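Local coordinates for protein esterase (Xanthomonas oryzae pv. oryzae, PDB 3H2G) that hydrolyses ester bonds as a secreted-lipase-like alpha/beta hydrolase that degrades the rice cell wall and contributes to virulence on rice, at residues W84-E89 / S123-L128; P137-A142 / Y175-H180; T62-L67 / L128-Y133; S143-T148 / M183-E188. All blocks are in the same frame, centred on the assembly; numbering follows the deposited sequence.

Contact 1: W84-E89 / S123-L128; sequences WGHPTE and SDYLGL
The imidazole of His86 lies over one face of the Tyr125 ring, joining the loops that follow two neighbouring parallel strands, 79-85 and 119-123, in the sheet of this alpha/beta-hydrolase fold. In that fold the loop after a strand in the position of 79-85 commonly contributes to the oxyanion hole, and 84-89 may do so here. The two side chains slide past each other in opposite directions and form an offset stack, centroids 3.9 Å apart and planes inclined by 26°. Overlap is at the rims: His86 CE1 and NE2 sit above Tyr125 CD1 and CE1. A chi1 of 75° sets CG of His86 between its backbone N and carbonyl carbon, the crowded position. Tyr125 reciprocates by donating its hydroxyl OH to His86 O at 2.8 Å, in the carbonyl plane and on a lone pair; the same hydroxyl also bonds Thr181. His86 ND1 reaches Ser123 O in a weak hydrogen bond of 3.3 Å. Water ties the backbones closer to the sheet: one molecule accepts a hydrogen bond from His86 N and donates to Trp84 O and Ser123 O, and a second links Trp84 O to Ser123 N. Leu128, at the end of a type II turn from Tyr125, brings CD1 to the imidazole edge, 3.9 Å from His86 NE2, and CD2 to 3.8 Å from Glu89 O. At the same ring edge His86 CE1 comes within 2.9 Å of Asp124 O, a buried carbonyl oxygen with no hydrogen-bond partner in the model.

Contact 2: P137-A142 / Y175-H180; sequences PYLHSA and YSQGGH
Leu139 touches both Gln177 and His180 with its CD2 methyl, two residues one turn apart at the start of helix 177-192. That helix follows what is probably the nucleophile elbow (GxSxG), in which Ser176, hydrogen-bonded to His377, would be the catalytic serine. The nonpolar contacts dominate. CD2 of Leu139 lies 3.8 Å from Gln177 CG, and it also sits over a face of the His180 ring, offset toward the rim and 4.1 Å from CG, the side chains of Leu139 and His180 crossing at about a right angle. CG of His180 is anti to the backbone N (chi1 179°), which carries CG out toward Leu139.

An amide-to-ring contact comes next. The extended Gln177 chain ends at the edge of the Tyr138 ring, its CD 3.5 Å from Tyr138 CE1, with amide and ring planes 84° apart. Leu139 CG covers the centre of that ring from one face, Tyr237 stacks on the tyrosine, and Tyr138 OH bonds Thr88.

Polar linkage across the segments is slight: His180 NE2 donates a weak, bent bond to Ser141 OG (3.1 Å, 121° at the hydrogen). Glu144 also packs against both Gln177 and His180. Shape and methyl-to-ring packing, more than strong hydrogen bonds, therefore set how the helix after the elbow meets the turn 137-140.

Contact 3: T62-L67 / L128-Y133; sequences TASGVL and LGKSNY
Thr62 and Asn132 cross at about a right angle and are joined by hydrogen bonds running both ways. The backbone N of Thr62 donates to Asn132 OD1 at 3.0 Å, approaching from above the amide plane, 47° out of it. In return Asn132 N gives a weak bond to Thr62 OG1 at 3.1 Å. Asn132 CG stands between its own N and carbonyl carbon (chi1 64°), which brings CG to 3.2 Å from Thr62 OG1, while Thr62 CG2 meets the amide from the other branch, 3.7 Å from ND2.

Ser131 comes in beside this pair. Its OG donates to Thr62 O at 2.7 Å and accepts from Tyr133 N at 3.2 Å, closing an ST turn; Gly127 N is a further partner, so this one hydroxyl is gripped three times. Ser64 points toward the loop, and its OG accepts an almost straight bond from Lys130 N (3.0 Å, 169°) while also bonding the carboxylate of Asp124. Gly129 CA lies 3.6 Å from the same oxygen, leaving little room there for a side chain. Two waters fill in: one links Thr62 OG1 with Lys130 O, the other Ser64 N with Leu128 O.

The arrangement is that of a type II' beta turn, Leu128 to Ser131, with glycine at its second position, by which the loop leaving strand 119-123 folds back onto its antiparallel neighbour 60-71 in the sheet.

Contact 4: S143-T148 / M183-E188; sequences SEASAT and MATQRE
Ala145 presses against Thr185 where helices 141-162 and 177-192 of the alpha/beta-hydrolase fold cross, their short axes only 8.0 Å apart and at -75°. This is the tight part: the two CA atoms are 4.2 Å from each other, and with so small a residue on one side backbone meets side chain directly. Ala145 CA touches Thr185 OG1 at 3.4 Å, and its methyl CB lies 3.7 Å from Ala184 O, resting on the backbone of the other helix. Thr148, one turn on from Ala145, crosses Thr185 obliquely, with its CB 3.5 Å from Thr185 OG1 and the two CG2 methyls 3.9 Å apart.

The packing is looser at Glu188 and Glu144. Glu188, partly exposed, adds only its CB, 4.1 Å from Ala145 CB; its chain then bends at chi2. Glu144 brushes Ala184 at the limit of contact and directs its carboxylate to Gln177 and His180 instead.

Each threonine hydroxyl at the crossing is spent on its own helix. With OG1 beside the backbone N (chi1 -61°), Thr148 donates from OG1 to Glu144 O at 2.8 Å, which Thr148 N also reaches from the opposite face of that carbonyl, and Thr185 OG1 bonds Thr181 O. With its proton committed to Thr181 O, Thr185 OG1 meets CH groups of Ala145 and Thr148, and the crossing rests on van der Waals fit.

How the contacts relate
Contacts 1 and 3 involve three successive neighbouring strands, 60-71, 119-123 and 79-85; their centres are 8 Å apart, they share Leu128 and are joined by Asp124 bonding Ser64, and along the chain contact 3 encloses contact 1. Contact 2 joins the turn leading into helix 141-162 to the start of helix 177-192, and contact 4, its centre 9 Å away, follows one to one and a half turns on, their segments alternating in sequence. Contact 1 bridges the groups, its centre about 8 Å from that of contact 2, where Thr88 bonds Tyr138, and 12 Å from that of contact 4. One continuous chain, 123-148, thus runs from strand through loop to helix and links the sheet with the probable nucleophile elbow.

Contact 1: W84-E89 / S123-L128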
loop_
_atom_site.group_PDB
_atom_site.type_symbol
_atom_site.label_atom_id
_atom_site.label_comp_id
_atom_site.label_asym_id
_atom_site.label_seq_id
_atom_site.Cartn_x
_atom_site.Cartn_y
_atom_site.Cartn_z
ATOM N N TRP A 84 -0.480 2.008 -8.377
ATOM C CA TRP A 84 0.249 2.164 -7.125
ATOM C C TRP A 84 -0.582 2.019 -5.854
ATOM O O TRP A 84 -1.708 2.515 -5.769
ATOM C CB TRP A 84 0.939 3.538 -7.120
ATOM C CG TRP A 84 1.599 3.897 -5.821
ATOM C CD1 TRP A 84 1.077 4.661 -4.808
ATOM C CD2 TRP A 84 2.899 3.489 -5.385
ATOM N NE1 TRP A 84 1.976 4.750 -3.772
ATOM C CE2 TRP A 84 3.102 4.039 -4.099
ATOM C CE3 TRP A 84 3.914 2.708 -5.957
ATOM C CZ2 TRP A 84 4.282 3.832 -3.375
ATOM C CZ3 TRP A 84 5.087 2.503 -5.236
ATOM C CH2 TRP A 84 5.260 3.065 -3.958
ATOM N N GLY A 85 -0.005 1.345 -4.863
ATOM C CA GLY A 85 -0.670 1.173 -3.583
ATOM C C GLY A 85 0.032 2.022 -2.528
ATOM O O GLY A 85 1.227 1.850 -2.286
ATOM N N HIS A 86 -0.696 2.940 -1.896
ATOM C CA HIS A 86 -0.092 3.799 -0.877
ATOM C C HIS A 86 -0.006 3.104 0.481
ATOM O O HIS A 86 -0.699 2.117 0.729
ATOM C CB HIS A 86 -0.868 5.125 -0.756
ATOM C CG HIS A 86 -2.183 5.016 -0.045
ATOM N ND1 HIS A 86 -3.389 5.269 -0.665
ATOM C CD2 HIS A 86 -2.476 4.756 1.251
ATOM C CE1 HIS A 86 -4.366 5.174 0.221
ATOM N NE2 HIS A 86 -3.839 4.864 1.391
ATOM N N PRO A 87 0.856 3.609 1.381
ATOM C CA PRO A 87 1.033 3.035 2.719
ATOM C C PRO A 87 -0.106 3.350 3.691
ATOM O O PRO A 87 -1.049 4.061 3.353
ATOM C CB PRO A 87 2.364 3.631 3.171
ATOM C CG PRO A 87 2.336 4.996 2.543
ATOM C CD PRO A 87 1.838 4.682 1.137
ATOM N N THR A 88 -0.006 2.816 4.903
ATOM C CA THR A 88 -1.036 3.018 5.920
ATOM C C THR A 88 -1.416 4.482 6.088
ATOM O O THR A 88 -0.554 5.348 6.260
ATOM C CB THR A 88 -0.582 2.474 7.292
ATOM O OG1 THR A 88 -0.129 1.124 7.140
ATOM C CG2 THR A 88 -1.747 2.493 8.285
ATOM N N GLU A 89 -2.717 4.750 6.036
ATOM C CA GLU A 89 -3.237 6.103 6.187
ATOM C C GLU A 89 -4.374 6.104 7.204
ATOM O O GLU A 89 -5.424 5.500 6.969
ATOM C CB GLU A 89 -3.756 6.626 4.844
ATOM C CG GLU A 89 -4.336 8.031 4.930
ATOM C CD GLU A 89 -3.300 9.049 5.359
ATOM O OE1 GLU A 89 -2.419 9.371 4.536
ATOM O OE2 GLU A 89 -3.356 9.515 6.517
ATOM N N SER A 123 -5.242 4.513 -5.968
ATOM C CA SER A 123 -6.532 4.713 -5.323
ATOM C C SER A 123 -6.258 5.146 -3.896
ATOM O O SER A 123 -5.267 4.727 -3.308
ATOM C CB SER A 123 -7.330 3.407 -5.294
ATOM O OG SER A 123 -8.473 3.534 -4.461
ATOM N N ASP A 124 -7.121 5.991 -3.337
ATOM C CA ASP A 124 -6.939 6.398 -1.952
ATOM C C ASP A 124 -7.474 5.285 -1.052
ATOM O O ASP A 124 -7.270 5.307 0.160
ATOM C CB ASP A 124 -7.664 7.716 -1.666
ATOM C CG ASP A 124 -6.934 8.913 -2.248
ATOM O OD1 ASP A 124 -5.698 8.986 -2.079
ATOM O OD2 ASP A 124 -7.588 9.779 -2.865
ATOM N N TYR A 125 -8.140 4.307 -1.672
ATOM C CA TYR A 125 -8.727 3.149 -0.986
ATOM C C TYR A 125 -10.122 3.447 -0.445
ATOM O O TYR A 125 -10.495 4.604 -0.267
ATOM C CB TYR A 125 -7.866 2.690 0.200
ATOM C CG TYR A 125 -6.465 2.211 -0.115
ATOM C CD1 TYR A 125 -5.513 2.110 0.900
ATOM C CD2 TYR A 125 -6.092 1.838 -1.409
ATOM C CE1 TYR A 125 -4.228 1.655 0.644
ATOM C CE2 TYR A 125 -4.797 1.375 -1.678
ATOM C CZ TYR A 125 -3.874 1.287 -0.642
ATOM O OH TYR A 125 -2.596 0.829 -0.879
ATOM N N LEU A 126 -10.887 2.392 -0.173
ATOM C CA LEU A 126 -12.224 2.551 0.384
ATOM C C LEU A 126 -12.122 3.201 1.761
ATOM O O LEU A 126 -11.245 2.857 2.550
ATOM C CB LEU A 126 -12.913 1.191 0.544
ATOM C CG LEU A 126 -13.460 0.444 -0.674
ATOM C CD1 LEU A 126 -14.107 -0.853 -0.208
ATOM C CD2 LEU A 126 -14.486 1.304 -1.394
ATOM N N GLY A 127 -13.016 4.143 2.044
ATOM C CA GLY A 127 -13.022 4.787 3.346
ATOM C C GLY A 127 -12.041 5.923 3.560
ATOM O O GLY A 127 -12.012 6.511 4.640
ATOM N N LEU A 128 -11.241 6.236 2.548
ATOM C CA LEU A 128 -10.263 7.316 2.656
ATOM C C LEU A 128 -10.453 8.306 1.513
ATOM O O LEU A 128 -11.145 8.010 0.542
ATOM C CB LEU A 128 -8.842 6.747 2.623
ATOM C CG LEU A 128 -8.523 5.734 3.728
ATOM C CD1 LEU A 128 -7.162 5.106 3.468
ATOM C CD2 LEU A 128 -8.559 6.425 5.092
HETATM O O HOH W 1 -2.667 4.076 -3.747
HETATM O O HOH W 2 -4.336 1.755 -5.471
#

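Contact 2: P137-A142 / Y175-H180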
loop_
_atom_site.group_PDB
_atom_site.type_symbol
_atom_site.label_atom_id
_atom_site.label_comp_id
_atom_site.label_asym_id
_atom_site.label_seq_id
_atom_site.Cartn_x
_atom_site.Cartn_y
_atom_site.Cartn_z
ATOM N N PRO A 137 -11.082 -0.654 5.017
ATOM C CA PRO A 137 -10.764 -2.077 5.190
ATOM C C PRO A 137 -9.247 -2.261 5.124
ATOM O O PRO A 137 -8.707 -2.745 4.129
ATOM C CB PRO A 137 -11.474 -2.742 4.006
ATOM C CG PRO A 137 -12.569 -1.766 3.643
ATOM C CD PRO A 137 -11.866 -0.443 3.789
ATOM N N TYR A 138 -8.570 -1.852 6.188
ATOM C CA TYR A 138 -7.119 -1.947 6.284
ATOM C C TYR A 138 -6.629 -3.390 6.104
ATOM O O TYR A 138 -7.122 -4.306 6.756
ATOM C CB TYR A 138 -6.682 -1.394 7.648
ATOM C CG TYR A 138 -5.189 -1.308 7.882
ATOM C CD1 TYR A 138 -4.350 -0.672 6.965
ATOM C CD2 TYR A 138 -4.621 -1.820 9.049
ATOM C CE1 TYR A 138 -2.980 -0.547 7.208
ATOM C CE2 TYR A 138 -3.253 -1.698 9.301
ATOM C CZ TYR A 138 -2.441 -1.062 8.377
ATOM O OH TYR A 138 -1.088 -0.946 8.622
ATOM N N LEU A 139 -5.671 -3.576 5.198
ATOM C CA LEU A 139 -5.078 -4.884 4.920
ATOM C C LEU A 139 -6.057 -5.954 4.432
ATOM O O LEU A 139 -5.837 -7.154 4.636
ATOM C CB LEU A 139 -4.323 -5.383 6.160
ATOM C CG LEU A 139 -3.142 -4.485 6.558
ATOM C CD1 LEU A 139 -2.579 -4.917 7.908
ATOM C CD2 LEU A 139 -2.072 -4.550 5.477
ATOM N N HIS A 140 -7.130 -5.511 3.781
ATOM C CA HIS A 140 -8.136 -6.416 3.234
ATOM C C HIS A 140 -7.828 -6.594 1.747
ATOM O O HIS A 140 -8.143 -5.732 0.927
ATOM C CB HIS A 140 -9.538 -5.821 3.413
ATOM C CG HIS A 140 -10.637 -6.707 2.922
ATOM N ND1 HIS A 140 -11.551 -6.302 1.973
ATOM C CD2 HIS A 140 -10.977 -7.976 3.253
ATOM C CE1 HIS A 140 -12.406 -7.283 1.740
ATOM N NE2 HIS A 140 -12.080 -8.310 2.504
ATOM N N SER A 141 -7.204 -7.719 1.412
ATOM C CA SER A 141 -6.807 -8.018 0.041
ATOM C C SER A 141 -7.851 -7.748 -1.038
ATOM O O SER A 141 -7.560 -7.090 -2.040
ATOM C CB SER A 141 -6.349 -9.477 -0.056
ATOM O OG SER A 141 -5.312 -9.745 0.874
ATOM N N ALA A 142 -9.065 -8.249 -0.839
ATOM C CA ALA A 142 -10.122 -8.081 -1.832
ATOM C C ALA A 142 -10.471 -6.640 -2.192
ATOM O O ALA A 142 -10.545 -6.303 -3.374
ATOM C CB ALA A 142 -11.380 -8.820 -1.384
ATOM N N TYR A 175 4.040 0.504 -1.577
ATOM C CA TYR A 175 4.909 0.475 -0.408
ATOM C C TYR A 175 4.149 0.247 0.898
ATOM O O TYR A 175 3.107 0.861 1.130
ATOM C CB TYR A 175 5.693 1.797 -0.343
ATOM C CG TYR A 175 6.158 2.200 1.040
ATOM C CD1 TYR A 175 7.155 1.483 1.704
ATOM C CD2 TYR A 175 5.577 3.283 1.699
ATOM C CE1 TYR A 175 7.559 1.833 2.992
ATOM C CE2 TYR A 175 5.971 3.639 2.986
ATOM C CZ TYR A 175 6.962 2.909 3.626
ATOM O OH TYR A 175 7.341 3.248 4.905
ATOM N N SER A 176 4.685 -0.649 1.732
ATOM C CA SER A 176 4.117 -0.987 3.041
ATOM C C SER A 176 2.747 -1.655 2.891
ATOM O O SER A 176 2.649 -2.736 2.306
ATOM C CB SER A 176 4.011 0.278 3.902
ATOM O OG SER A 176 3.895 -0.052 5.280
ATOM N N GLN A 177 1.690 -1.049 3.428
ATOM C CA GLN A 177 0.368 -1.644 3.246
ATOM C C GLN A 177 0.184 -1.726 1.736
ATOM O O GLN A 177 -0.450 -2.647 1.222
ATOM C CB GLN A 177 -0.752 -0.765 3.814
ATOM C CG GLN A 177 -2.142 -1.316 3.456
ATOM C CD GLN A 177 -3.289 -0.342 3.687
ATOM O OE1 GLN A 177 -4.445 -0.645 3.368
ATOM N NE2 GLN A 177 -2.983 0.822 4.235
ATOM N N GLY A 178 0.756 -0.744 1.038
ATOM C CA GLY A 178 0.664 -0.686 -0.411
ATOM C C GLY A 178 1.326 -1.860 -1.102
ATOM O O GLY A 178 0.987 -2.181 -2.243
ATOM N N GLY A 179 2.281 -2.491 -0.424
ATOM C CA GLY A 179 2.951 -3.647 -1.000
ATOM C C GLY A 179 1.979 -4.811 -0.954
ATOM O O GLY A 179 1.953 -5.664 -1.842
ATOM N N HIS A 180 1.180 -4.838 0.107
ATOM C CA HIS A 180 0.159 -5.861 0.295
ATOM C C HIS A 180 -0.886 -5.601 -0.799
ATOM O O HIS A 180 -1.356 -6.523 -1.462
ATOM C CB HIS A 180 -0.457 -5.709 1.695
ATOM C CG HIS A 180 -1.546 -6.692 2.004
ATOM N ND1 HIS A 180 -1.301 -7.935 2.549
ATOM C CD2 HIS A 180 -2.889 -6.606 1.855
ATOM C CE1 HIS A 180 -2.447 -8.571 2.723
ATOM N NE2 HIS A 180 -3.425 -7.787 2.308
#

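Contact 3: T62-L67 / L128-Y133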
loop_
_atom_site.group_PDB
_atom_site.type_symbol
_atom_site.label_atom_id
_atom_site.label_comp_id
_atom_site.label_asym_id
_atom_site.label_seq_id
_atom_site.Cartn_x
_atom_site.Cartn_y
_atom_site.Cartn_z
ATOM N N THR A 62 -17.925 4.413 -3.593
ATOM C CA THR A 62 -17.125 5.342 -4.384
ATOM C C THR A 62 -15.746 5.449 -3.751
ATOM O O THR A 62 -15.546 5.054 -2.599
ATOM C CB THR A 62 -17.741 6.758 -4.420
ATOM O OG1 THR A 62 -17.706 7.325 -3.106
ATOM C CG2 THR A 62 -19.182 6.705 -4.914
ATOM N N ALA A 63 -14.800 5.981 -4.515
ATOM C CA ALA A 63 -13.434 6.161 -4.046
ATOM C C ALA A 63 -12.779 7.259 -4.867
ATOM O O ALA A 63 -13.294 7.657 -5.914
ATOM C CB ALA A 63 -12.646 4.856 -4.192
ATOM N N SER A 64 -11.645 7.754 -4.385
ATOM C CA SER A 64 -10.921 8.797 -5.092
ATOM C C SER A 64 -9.549 8.254 -5.475
ATOM O O SER A 64 -9.156 7.171 -5.035
ATOM C CB SER A 64 -10.790 10.047 -4.211
ATOM O OG SER A 64 -10.152 9.758 -2.975
ATOM N N GLY A 65 -8.827 8.989 -6.310
ATOM C CA GLY A 65 -7.519 8.518 -6.715
ATOM C C GLY A 65 -6.645 9.619 -7.264
ATOM O O GLY A 65 -7.102 10.742 -7.463
ATOM N N VAL A 66 -5.379 9.289 -7.497
ATOM C CA VAL A 66 -4.425 10.240 -8.040
ATOM C C VAL A 66 -3.944 9.700 -9.383
ATOM O O VAL A 66 -3.827 8.490 -9.571
ATOM C CB VAL A 66 -3.210 10.439 -7.084
ATOM C CG1 VAL A 66 -2.519 9.105 -6.814
ATOM C CG2 VAL A 66 -2.230 11.431 -7.686
ATOM N N LEU A 67 -3.695 10.605 -10.321
ATOM C CA LEU A 67 -3.223 10.227 -11.647
ATOM C C LEU A 67 -2.088 11.161 -12.034
ATOM O O LEU A 67 -2.270 12.376 -12.073
ATOM C CB LEU A 67 -4.360 10.339 -12.672
ATOM C CG LEU A 67 -3.989 10.263 -14.162
ATOM C CD1 LEU A 67 -3.368 8.909 -14.476
ATOM C CD2 LEU A 67 -5.242 10.484 -15.009
ATOM N N LEU A 128 -11.241 6.236 2.548
ATOM C CA LEU A 128 -10.263 7.316 2.656
ATOM C C LEU A 128 -10.453 8.306 1.513
ATOM O O LEU A 128 -11.145 8.010 0.542
ATOM C CB LEU A 128 -8.842 6.747 2.623
ATOM C CG LEU A 128 -8.523 5.734 3.728
ATOM C CD1 LEU A 128 -7.162 5.106 3.468
ATOM C CD2 LEU A 128 -8.559 6.425 5.092
ATOM N N GLY A 129 -9.836 9.478 1.627
ATOM C CA GLY A 129 -9.984 10.476 0.582
ATOM C C GLY A 129 -11.443 10.868 0.434
ATOM O O GLY A 129 -12.118 11.138 1.426
ATOM N N LYS A 130 -11.944 10.884 -0.799
ATOM C CA LYS A 130 -13.335 11.258 -1.048
ATOM C C LYS A 130 -14.311 10.078 -1.043
ATOM O O LYS A 130 -15.482 10.237 -1.386
ATOM C CB LYS A 130 -13.447 11.991 -2.385
ATOM C CG LYS A 130 -12.715 13.319 -2.447
ATOM C CD LYS A 130 -12.911 13.958 -3.818
ATOM C CE LYS A 130 -12.213 15.300 -3.927
ATOM N NZ LYS A 130 -12.432 15.916 -5.273
ATOM N N SER A 131 -13.837 8.901 -0.651
ATOM C CA SER A 131 -14.688 7.714 -0.628
ATOM C C SER A 131 -15.870 7.849 0.328
ATOM O O SER A 131 -15.762 8.479 1.382
ATOM C CB SER A 131 -13.865 6.486 -0.237
ATOM O OG SER A 131 -14.694 5.346 -0.089
ATOM N N ASN A 132 -17.000 7.253 -0.041
ATOM C CA ASN A 132 -18.184 7.306 0.806
ATOM C C ASN A 132 -18.269 6.133 1.782
ATOM O O ASN A 132 -19.247 6.006 2.516
ATOM C CB ASN A 132 -19.464 7.365 -0.048
ATOM C CG ASN A 132 -19.680 6.118 -0.898
ATOM O OD1 ASN A 132 -18.871 5.182 -0.890
ATOM N ND2 ASN A 132 -20.785 6.104 -1.644
ATOM N N TYR A 133 -17.244 5.284 1.807
ATOM C CA TYR A 133 -17.259 4.132 2.711
ATOM C C TYR A 133 -17.075 4.568 4.169
ATOM O O TYR A 133 -16.234 5.411 4.474
ATOM C CB TYR A 133 -16.176 3.122 2.311
ATOM C CG TYR A 133 -16.675 1.690 2.290
ATOM C CD1 TYR A 133 -17.738 1.314 1.464
ATOM C CD2 TYR A 133 -16.096 0.715 3.103
ATOM C CE1 TYR A 133 -18.212 0.001 1.447
ATOM C CE2 TYR A 133 -16.560 -0.602 3.095
ATOM C CZ TYR A 133 -17.619 -0.951 2.267
ATOM O OH TYR A 133 -18.087 -2.242 2.265
HETATM O O HOH W 3 -17.835 9.901 -2.528
HETATM O O HOH W 4 -10.884 6.696 -1.862
#

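Contact 4: S143-T148 / M183-E188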
loop_
_atom_site.group_PDB
_atom_site.type_symbol
_atom_site.label_atom_id
_atom_site.label_comp_id
_atom_site.label_asym_id
_atom_site.label_seq_id
_atom_site.Cartn_x
_atom_site.Cartn_y
_atom_site.Cartn_z
ATOM N N SER A 143 -10.693 -5.792 -1.190
ATOM C CA SER A 143 -11.055 -4.402 -1.462
ATOM C C SER A 143 -9.854 -3.528 -1.821
ATOM O O SER A 143 -10.010 -2.487 -2.457
ATOM C CB SER A 143 -11.834 -3.798 -0.282
ATOM O OG SER A 143 -11.072 -3.798 0.908
ATOM N N GLU A 144 -8.658 -3.939 -1.414
ATOM C CA GLU A 144 -7.466 -3.184 -1.784
ATOM C C GLU A 144 -7.305 -3.391 -3.288
ATOM O O GLU A 144 -6.978 -2.463 -4.035
ATOM C CB GLU A 144 -6.230 -3.720 -1.054
ATOM C CG GLU A 144 -6.085 -3.225 0.379
ATOM C CD GLU A 144 -4.925 -3.882 1.091
ATOM O OE1 GLU A 144 -4.568 -3.436 2.197
ATOM O OE2 GLU A 144 -4.373 -4.854 0.539
ATOM N N ALA A 145 -7.562 -4.620 -3.729
ATOM C CA ALA A 145 -7.456 -4.956 -5.142
ATOM C C ALA A 145 -8.580 -4.326 -5.963
ATOM O O ALA A 145 -8.325 -3.727 -7.011
ATOM C CB ALA A 145 -7.461 -6.476 -5.323
ATOM N N SER A 146 -9.818 -4.454 -5.491
ATOM C CA SER A 146 -10.955 -3.899 -6.220
ATOM C C SER A 146 -10.840 -2.385 -6.372
ATOM O O SER A 146 -11.140 -1.836 -7.431
ATOM C CB SER A 146 -12.277 -4.268 -5.533
ATOM O OG SER A 146 -12.383 -3.709 -4.233
ATOM N N ALA A 147 -10.398 -1.714 -5.315
ATOM C CA ALA A 147 -10.244 -0.263 -5.355
ATOM C C ALA A 147 -9.152 0.134 -6.345
ATOM O O ALA A 147 -9.297 1.103 -7.087
ATOM C CB ALA A 147 -9.909 0.266 -3.963
ATOM N N THR A 148 -8.057 -0.620 -6.352
ATOM C CA THR A 148 -6.947 -0.336 -7.254
ATOM C C THR A 148 -7.337 -0.596 -8.707
ATOM O O THR A 148 -7.079 0.224 -9.593
ATOM C CB THR A 148 -5.720 -1.190 -6.893
ATOM O OG1 THR A 148 -5.303 -0.870 -5.559
ATOM C CG2 THR A 148 -4.569 -0.906 -7.847
ATOM N N MET A 183 0.445 -6.630 -4.366
ATOM C CA MET A 183 0.426 -8.078 -4.551
ATOM C C MET A 183 -0.994 -8.631 -4.641
ATOM O O MET A 183 -1.267 -9.532 -5.442
ATOM C CB MET A 183 1.181 -8.779 -3.416
ATOM C CG MET A 183 1.303 -10.289 -3.628
ATOM S SD MET A 183 2.319 -11.133 -2.394
ATOM C CE MET A 183 3.966 -10.725 -2.978
ATOM N N ALA A 184 -1.897 -8.098 -3.823
ATOM C CA ALA A 184 -3.286 -8.554 -3.838
ATOM C C ALA A 184 -3.922 -8.220 -5.182
ATOM O O ALA A 184 -4.725 -8.991 -5.719
ATOM C CB ALA A 184 -4.073 -7.894 -2.704
ATOM N N THR A 185 -3.562 -7.058 -5.720
ATOM C CA THR A 185 -4.083 -6.620 -7.011
ATOM C C THR A 185 -3.507 -7.512 -8.113
ATOM O O THR A 185 -4.205 -7.889 -9.057
ATOM C CB THR A 185 -3.703 -5.144 -7.286
ATOM O OG1 THR A 185 -4.257 -4.308 -6.258
ATOM C CG2 THR A 185 -4.234 -4.698 -8.641
ATOM N N GLN A 186 -2.231 -7.855 -7.989
ATOM C CA GLN A 186 -1.593 -8.717 -8.977
ATOM C C GLN A 186 -2.277 -10.081 -9.007
ATOM O O GLN A 186 -2.556 -10.626 -10.073
ATOM C CB GLN A 186 -0.115 -8.906 -8.642
ATOM C CG GLN A 186 0.560 -9.959 -9.504
ATOM C CD GLN A 186 1.989 -10.233 -9.086
ATOM O OE1 GLN A 186 2.483 -9.676 -8.103
ATOM N NE2 GLN A 186 2.663 -11.105 -9.831
ATOM N N ARG A 187 -2.541 -10.633 -7.830
ATOM C CA ARG A 187 -3.183 -11.936 -7.741
ATOM C C ARG A 187 -4.557 -11.931 -8.409
ATOM O O ARG A 187 -4.907 -12.867 -9.127
ATOM C CB ARG A 187 -3.324 -12.361 -6.274
ATOM C CG ARG A 187 -3.909 -13.761 -6.103
ATOM C CD ARG A 187 -3.988 -14.173 -4.643
ATOM N NE ARG A 187 -4.884 -13.309 -3.878
ATOM C CZ ARG A 187 -5.175 -13.491 -2.594
ATOM N NH1 ARG A 187 -4.638 -14.510 -1.931
ATOM N NH2 ARG A 187 -6.000 -12.660 -1.974
ATOM N N GLU A 188 -5.323 -10.871 -8.176
ATOM C CA GLU A 188 -6.666 -10.746 -8.741
ATOM C C GLU A 188 -6.662 -10.598 -10.261
ATOM O O GLU A 188 -7.465 -11.225 -10.953
ATOM C CB GLU A 188 -7.388 -9.557 -8.100
ATOM C CG GLU A 188 -8.808 -9.306 -8.607
ATOM C CD GLU A 188 -9.740 -10.486 -8.387
ATOM O OE1 GLU A 188 -9.505 -11.274 -7.446
ATOM O OE2 GLU A 188 -10.721 -10.611 -9.148
#